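Long-range contact in response regulator receiver protein (Sinorhizobium medicae, PDB 2RDM), which probably acts as a receiver module of two-component signalling, switched by phosphorylation of an aspartate, although its own pathway is unknown: residues A[74-88]-A[96-108]. The protein carries 1 engineered substitution. Sequence-based numbering, arbitrary orientation. Where two conformers were deposited one is given.
Sequences REIDPNMPIVYISGH and NGVPDSIILEKPF. With GOL (glycerol), chain E.
Strands 82-86 and 102-105 run parallel at 21° to each other, tied by a ladder of backbone hydrogen bonds that begins with Ile102 N to Ile82 O and ends with Lys106 N to Ser86 O. They are the last two strands of the CheY-like receiver fold, joined by a beta-alpha-beta crossover through the short helix 93-96, and strand 102-105 forms one edge of the chain's sheet.

On one face of the pair, Val83 CG1 meets Leu104. In the Ile85 conformer given, Leu104 CD1 lies 3.7 Å from Ile85 CD1, and the two side chains run side by side in the same direction, while Phe108 crosses Ile85 at about a right angle, with Phe108 CZ 3.6 Å from Ile85 CD1. Tyr84 and Ile103 share the other face, CB against CG1. With CG beside the backbone N (chi1 -56°), the Tyr84 ring turns its edge to the loop 97-101, where its hydroxyl accepts a bond from Val98 N (OH to N 3.0 Å). Water 2 accepts a hydrogen bond from the hydroxyl and donates one to Asn96 O. Ser101 OG lies at the ring edge, 3.3 Å from Tyr84 CE2, and itself donates to Val98 O across the type II turn. Ser86 OG, also on this face, is buried without a polar partner.

Beyond the strands, Arg74 bends at chi2 (-77°) and brings its guanidinium flat between Val98 CG2 on one face and glycerol C3 on the opposite one. Arg74 NE donates to Met80 O at 2.8 Å, which helps fix the group's rotation, and NH1 also reaches Ala94 O of a second subunit. Both terminal nitrogens grip a single acceptor end-on within the guanidinium plane: Pro99 O, 2.8 Å from Arg74 NH1 and 2.9 Å from Arg74 NH2.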
loop_
_atom_site.group_PDB
_atom_site.type_symbol
_atom_site.label_atom_id
_atom_site.label_comp_id
_atom_site.label_asym_id
_atom_site.label_seq_id
_atom_site.Cartn_x
_atom_site.Cartn_y
_atom_site.Cartn_z
ATOM N N ARG A 74 -4.681 6.425 20.759
ATOM C CA ARG A 74 -4.073 7.268 19.718
ATOM C C ARG A 74 -3.747 8.697 20.158
ATOM O O ARG A 74 -2.848 9.328 19.600
ATOM C CB ARG A 74 -4.927 7.247 18.455
ATOM C CG ARG A 74 -4.853 5.914 17.702
ATOM C CD ARG A 74 -3.554 5.808 16.915
ATOM N NE ARG A 74 -3.467 4.593 16.111
ATOM C CZ ARG A 74 -3.958 4.456 14.876
ATOM N NH1 ARG A 74 -4.590 5.453 14.268
ATOM N NH2 ARG A 74 -3.805 3.314 14.238
ATOM N N GLU A 75 -4.473 9.201 21.153
ATOM C CA GLU A 75 -4.092 10.454 21.823
ATOM C C GLU A 75 -2.732 10.326 22.527
ATOM O O GLU A 75 -1.893 11.225 22.441
ATOM C CB GLU A 75 -5.162 10.879 22.828
ATOM C CG GLU A 75 -6.407 11.462 22.190
ATOM C CD GLU A 75 -7.585 11.517 23.147
ATOM O OE1 GLU A 75 -7.374 11.406 24.377
ATOM O OE2 GLU A 75 -8.730 11.667 22.664
ATOM N N ILE A 76 -2.517 9.193 23.195
ATOM C CA ILE A 76 -1.261 8.901 23.883
ATOM C C ILE A 76 -0.147 8.643 22.872
ATOM O O ILE A 76 0.959 9.183 23.002
ATOM C CB ILE A 76 -1.450 7.725 24.889
ATOM C CG1 ILE A 76 -2.229 8.221 26.111
ATOM C CG2 ILE A 76 -0.116 7.124 25.349
ATOM C CD1 ILE A 76 -3.278 7.278 26.601
ATOM N N ASP A 77 -0.447 7.846 21.849
ATOM C CA ASP A 77 0.540 7.506 20.834
ATOM C C ASP A 77 -0.159 7.444 19.486
ATOM O O ASP A 77 -0.883 6.489 19.216
ATOM C CB ASP A 77 1.201 6.168 21.179
ATOM C CG ASP A 77 2.201 5.690 20.121
ATOM O OD1 ASP A 77 2.469 6.392 19.121
ATOM O OD2 ASP A 77 2.727 4.574 20.307
ATOM N N PRO A 78 0.079 8.450 18.631
ATOM C CA PRO A 78 -0.552 8.588 17.315
ATOM C C PRO A 78 -0.277 7.419 16.371
ATOM O O PRO A 78 -1.030 7.204 15.429
ATOM C CB PRO A 78 0.054 9.889 16.767
ATOM C CG PRO A 78 1.341 10.067 17.529
ATOM C CD PRO A 78 1.022 9.557 18.899
ATOM N N ASN A 79 0.784 6.667 16.636
ATOM C CA ASN A 79 1.147 5.507 15.818
ATOM C C ASN A 79 0.721 4.150 16.381
ATOM O O ASN A 79 1.052 3.114 15.796
ATOM C CB ASN A 79 2.657 5.523 15.582
ATOM C CG ASN A 79 3.111 6.780 14.870
ATOM O OD1 ASN A 79 3.994 7.491 15.345
ATOM N ND2 ASN A 79 2.490 7.073 13.736
HETATM N N MSE A 80 -0.026 4.160 17.490
HETATM C CA MSE A 80 -0.357 2.940 18.227
HETATM C C MSE A 80 -1.056 1.941 17.311
HETATM O O MSE A 80 -2.034 2.308 16.674
HETATM C CB MSE A 80 -1.308 3.239 19.390
HETATM C CG MSE A 80 -1.547 2.017 20.276
HETATM SE SE MSE A 80 0.036 1.661 21.452
HETATM C CE MSE A 80 -0.552 2.805 22.916
ATOM N N PRO A 81 -0.518 0.716 17.202
ATOM C CA PRO A 81 -1.208 -0.399 16.570
ATOM C C PRO A 81 -2.572 -0.662 17.222
ATOM O O PRO A 81 -2.664 -0.795 18.438
ATOM C CB PRO A 81 -0.265 -1.569 16.822
ATOM C CG PRO A 81 1.099 -0.918 16.819
ATOM C CD PRO A 81 0.859 0.349 17.592
ATOM N N ILE A 82 -3.616 -0.713 16.413
ATOM C CA ILE A 82 -4.961 -0.899 16.955
ATOM C C ILE A 82 -5.608 -2.038 16.177
ATOM O O ILE A 82 -5.702 -1.957 14.952
ATOM C CB ILE A 82 -5.822 0.376 16.806
ATOM C CG1 ILE A 82 -5.225 1.560 17.580
ATOM C CG2 ILE A 82 -7.291 0.106 17.203
ATOM C CD1 ILE A 82 -5.287 1.451 19.088
ATOM N N VAL A 83 -5.985 -3.103 16.884
ATOM C CA VAL A 83 -6.774 -4.193 16.309
ATOM C C VAL A 83 -8.080 -4.278 17.083
ATOM O O VAL A 83 -8.071 -4.511 18.295
ATOM C CB VAL A 83 -6.059 -5.563 16.388
ATOM C CG1 VAL A 83 -6.926 -6.674 15.771
ATOM C CG2 VAL A 83 -4.687 -5.527 15.667
ATOM N N TYR A 84 -9.192 -4.151 16.371
ATOM C CA TYR A 84 -10.509 -4.336 16.974
ATOM C C TYR A 84 -10.971 -5.769 16.804
ATOM O O TYR A 84 -10.719 -6.388 15.773
ATOM C CB TYR A 84 -11.538 -3.436 16.309
ATOM C CG TYR A 84 -11.237 -1.942 16.292
ATOM C CD1 TYR A 84 -11.431 -1.152 17.431
ATOM C CD2 TYR A 84 -10.774 -1.323 15.128
ATOM C CE1 TYR A 84 -11.183 0.213 17.402
ATOM C CE2 TYR A 84 -10.520 0.048 15.087
ATOM C CZ TYR A 84 -10.696 0.801 16.233
ATOM O OH TYR A 84 -10.496 2.139 16.183
ATOM N N ILE A 85 -11.706 -6.283 17.792
ATOM C CA ILE A 85 -12.234 -7.647 17.750
ATOM C C ILE A 85 -13.747 -7.583 17.939
ATOM O O ILE A 85 -14.208 -7.173 19.001
ATOM C CB ILE A 85 -11.635 -8.534 18.878
ATOM C CG1 ILE A 85 -10.101 -8.584 18.825
ATOM C CG2 ILE A 85 -12.253 -9.931 18.873
ATOM C CD1 ILE A 85 -9.491 -9.018 17.529
ATOM N N SER A 86 -14.452 -8.057 16.935
ATOM C CA SER A 86 -15.878 -7.962 16.970
ATOM C C SER A 86 -16.606 -9.201 16.658
ATOM O O SER A 86 -16.145 -10.022 15.945
ATOM C CB SER A 86 -16.356 -6.865 16.089
ATOM O OG SER A 86 -16.471 -7.339 14.797
ATOM N N GLY A 87 -17.800 -9.330 17.225
ATOM C CA GLY A 87 -18.663 -10.460 16.937
ATOM C C GLY A 87 -19.397 -10.309 15.619
ATOM O O GLY A 87 -19.270 -11.148 14.727
ATOM N N HIS A 88 -20.167 -9.233 15.496
ATOM C CA HIS A 88 -21.169 -9.124 14.442
ATOM C C HIS A 88 -20.843 -7.978 13.489
ATOM O O HIS A 88 -20.327 -8.198 12.393
ATOM C CB HIS A 88 -22.561 -8.927 15.045
ATOM C CG HIS A 88 -23.007 -10.060 15.917
ATOM N ND1 HIS A 88 -23.610 -11.193 15.414
ATOM C CD2 HIS A 88 -22.940 -10.233 17.258
ATOM C CE1 HIS A 88 -23.893 -12.016 16.408
ATOM N NE2 HIS A 88 -23.497 -11.457 17.538
ATOM N N ASN A 96 -16.231 4.504 12.489
ATOM C CA ASN A 96 -15.761 4.665 13.870
ATOM C C ASN A 96 -14.307 4.271 14.136
ATOM O O ASN A 96 -13.727 4.707 15.130
ATOM C CB ASN A 96 -16.658 3.902 14.838
ATOM C CG ASN A 96 -18.077 4.414 14.851
ATOM O OD1 ASN A 96 -18.354 5.487 15.376
ATOM N ND2 ASN A 96 -18.986 3.643 14.275
ATOM N N GLY A 97 -13.741 3.429 13.274
ATOM C CA GLY A 97 -12.353 2.969 13.442
ATOM C C GLY A 97 -11.383 4.102 13.202
ATOM O O GLY A 97 -11.701 5.053 12.499
ATOM N N VAL A 98 -10.196 4.011 13.806
ATOM C CA VAL A 98 -9.156 5.009 13.607
ATOM C C VAL A 98 -8.329 4.664 12.359
ATOM O O VAL A 98 -8.304 3.515 11.924
ATOM C CB VAL A 98 -8.221 5.140 14.861
ATOM C CG1 VAL A 98 -8.979 5.729 16.044
ATOM C CG2 VAL A 98 -7.587 3.805 15.244
ATOM N N PRO A 99 -7.641 5.650 11.769
ATOM C CA PRO A 99 -6.897 5.288 10.565
ATOM C C PRO A 99 -5.846 4.211 10.816
ATOM O O PRO A 99 -5.265 4.168 11.900
ATOM C CB PRO A 99 -6.213 6.593 10.196
ATOM C CG PRO A 99 -7.085 7.647 10.785
ATOM C CD PRO A 99 -7.499 7.084 12.079
ATOM N N ASP A 100 -5.628 3.361 9.811
ATOM C CA ASP A 100 -4.627 2.284 9.820
ATOM C C ASP A 100 -4.829 1.188 10.864
ATOM O O ASP A 100 -3.891 0.465 11.199
ATOM C CB ASP A 100 -3.190 2.843 9.909
ATOM C CG ASP A 100 -2.884 3.819 8.811
ATOM O OD1 ASP A 100 -3.082 3.462 7.632
ATOM O OD2 ASP A 100 -2.453 4.943 9.126
ATOM N N SER A 101 -6.050 1.068 11.375
ATOM C CA SER A 101 -6.383 -0.003 12.285
ATOM C C SER A 101 -6.834 -1.207 11.467
ATOM O O SER A 101 -7.062 -1.085 10.254
ATOM C CB SER A 101 -7.480 0.454 13.232
ATOM O OG SER A 101 -8.652 0.805 12.479
ATOM N N ILE A 102 -6.919 -2.369 12.115
ATOM C CA ILE A 102 -7.478 -3.578 11.501
ATOM C C ILE A 102 -8.669 -4.015 12.352
ATOM O O ILE A 102 -8.580 -3.997 13.570
ATOM C CB ILE A 102 -6.417 -4.691 11.435
ATOM C CG1 ILE A 102 -5.292 -4.288 10.462
ATOM C CG2 ILE A 102 -7.009 -6.036 11.032
ATOM C CD1 ILE A 102 -4.154 -5.302 10.378
ATOM N N ILE A 103 -9.785 -4.376 11.727
ATOM C CA ILE A 103 -10.847 -5.040 12.488
ATOM C C ILE A 103 -10.935 -6.525 12.105
ATOM O O ILE A 103 -10.917 -6.866 10.914
ATOM C CB ILE A 103 -12.238 -4.316 12.386
ATOM C CG1 ILE A 103 -13.272 -5.017 13.289
ATOM C CG2 ILE A 103 -12.710 -4.193 10.945
ATOM C CD1 ILE A 103 -14.457 -4.162 13.677
ATOM N N LEU A 104 -10.993 -7.388 13.112
ATOM C CA LEU A 104 -11.162 -8.816 12.905
ATOM C C LEU A 104 -12.568 -9.206 13.345
ATOM O O LEU A 104 -12.939 -8.979 14.487
ATOM C CB LEU A 104 -10.127 -9.588 13.713
ATOM C CG LEU A 104 -8.642 -9.247 13.520
ATOM C CD1 LEU A 104 -7.795 -10.142 14.399
ATOM C CD2 LEU A 104 -8.237 -9.390 12.070
ATOM N N GLU A 105 -13.356 -9.774 12.440
ATOM C CA GLU A 105 -14.698 -10.210 12.813
ATOM C C GLU A 105 -14.762 -11.724 12.946
ATOM O O GLU A 105 -14.267 -12.453 12.086
ATOM C CB GLU A 105 -15.774 -9.666 11.860
ATOM C CG GLU A 105 -15.527 -9.890 10.370
ATOM C CD GLU A 105 -16.594 -9.241 9.480
ATOM O OE1 GLU A 105 -16.291 -8.975 8.293
ATOM O OE2 GLU A 105 -17.729 -8.999 9.957
ATOM N N LYS A 106 -15.357 -12.178 14.045
ATOM C CA LYS A 106 -15.511 -13.603 14.335
ATOM C C LYS A 106 -16.303 -14.305 13.224
ATOM O O LYS A 106 -17.291 -13.756 12.738
ATOM C CB LYS A 106 -16.174 -13.793 15.703
ATOM C CG LYS A 106 -15.322 -13.276 16.855
ATOM C CD LYS A 106 -16.108 -13.234 18.147
ATOM C CE LYS A 106 -15.344 -12.501 19.221
ATOM N NZ LYS A 106 -16.230 -12.206 20.374
ATOM N N PRO A 107 -15.843 -15.496 12.785
ATOM C CA PRO A 107 -14.654 -16.186 13.281
ATOM C C PRO A 107 -13.362 -15.726 12.600
ATOM O O PRO A 107 -13.365 -15.369 11.419
ATOM C CB PRO A 107 -14.934 -17.645 12.927
ATOM C CG PRO A 107 -15.785 -17.575 11.703
ATOM C CD PRO A 107 -16.520 -16.265 11.723
ATOM N N PHE A 108 -12.282 -15.715 13.373
ATOM C CA PHE A 108 -10.937 -15.530 12.838
ATOM C C PHE A 108 -9.999 -16.447 13.591
ATOM O O PHE A 108 -10.327 -16.923 14.683
ATOM C CB PHE A 108 -10.482 -14.056 12.910
ATOM C CG PHE A 108 -10.503 -13.478 14.292
ATOM C CD1 PHE A 108 -9.377 -13.566 15.108
ATOM C CD2 PHE A 108 -11.632 -12.820 14.771
ATOM C CE1 PHE A 108 -9.397 -13.042 16.396
ATOM C CE2 PHE A 108 -11.651 -12.283 16.049
ATOM C CZ PHE A 108 -10.534 -12.401 16.860
HETATM C C1 GOL E . -1.805 7.692 12.285
HETATM O O1 GOL E . -1.089 8.871 12.583
HETATM C C2 GOL E . -0.813 6.587 11.948
HETATM O O2 GOL E . -0.658 6.498 10.547
HETATM C C3 GOL E . -1.341 5.267 12.486
HETATM O O3 GOL E . -0.351 4.284 12.300
HETATM O O HOH W 1 -2.824 0.602 13.751
HETATM O O HOH W 2 -11.967 3.986 17.187
#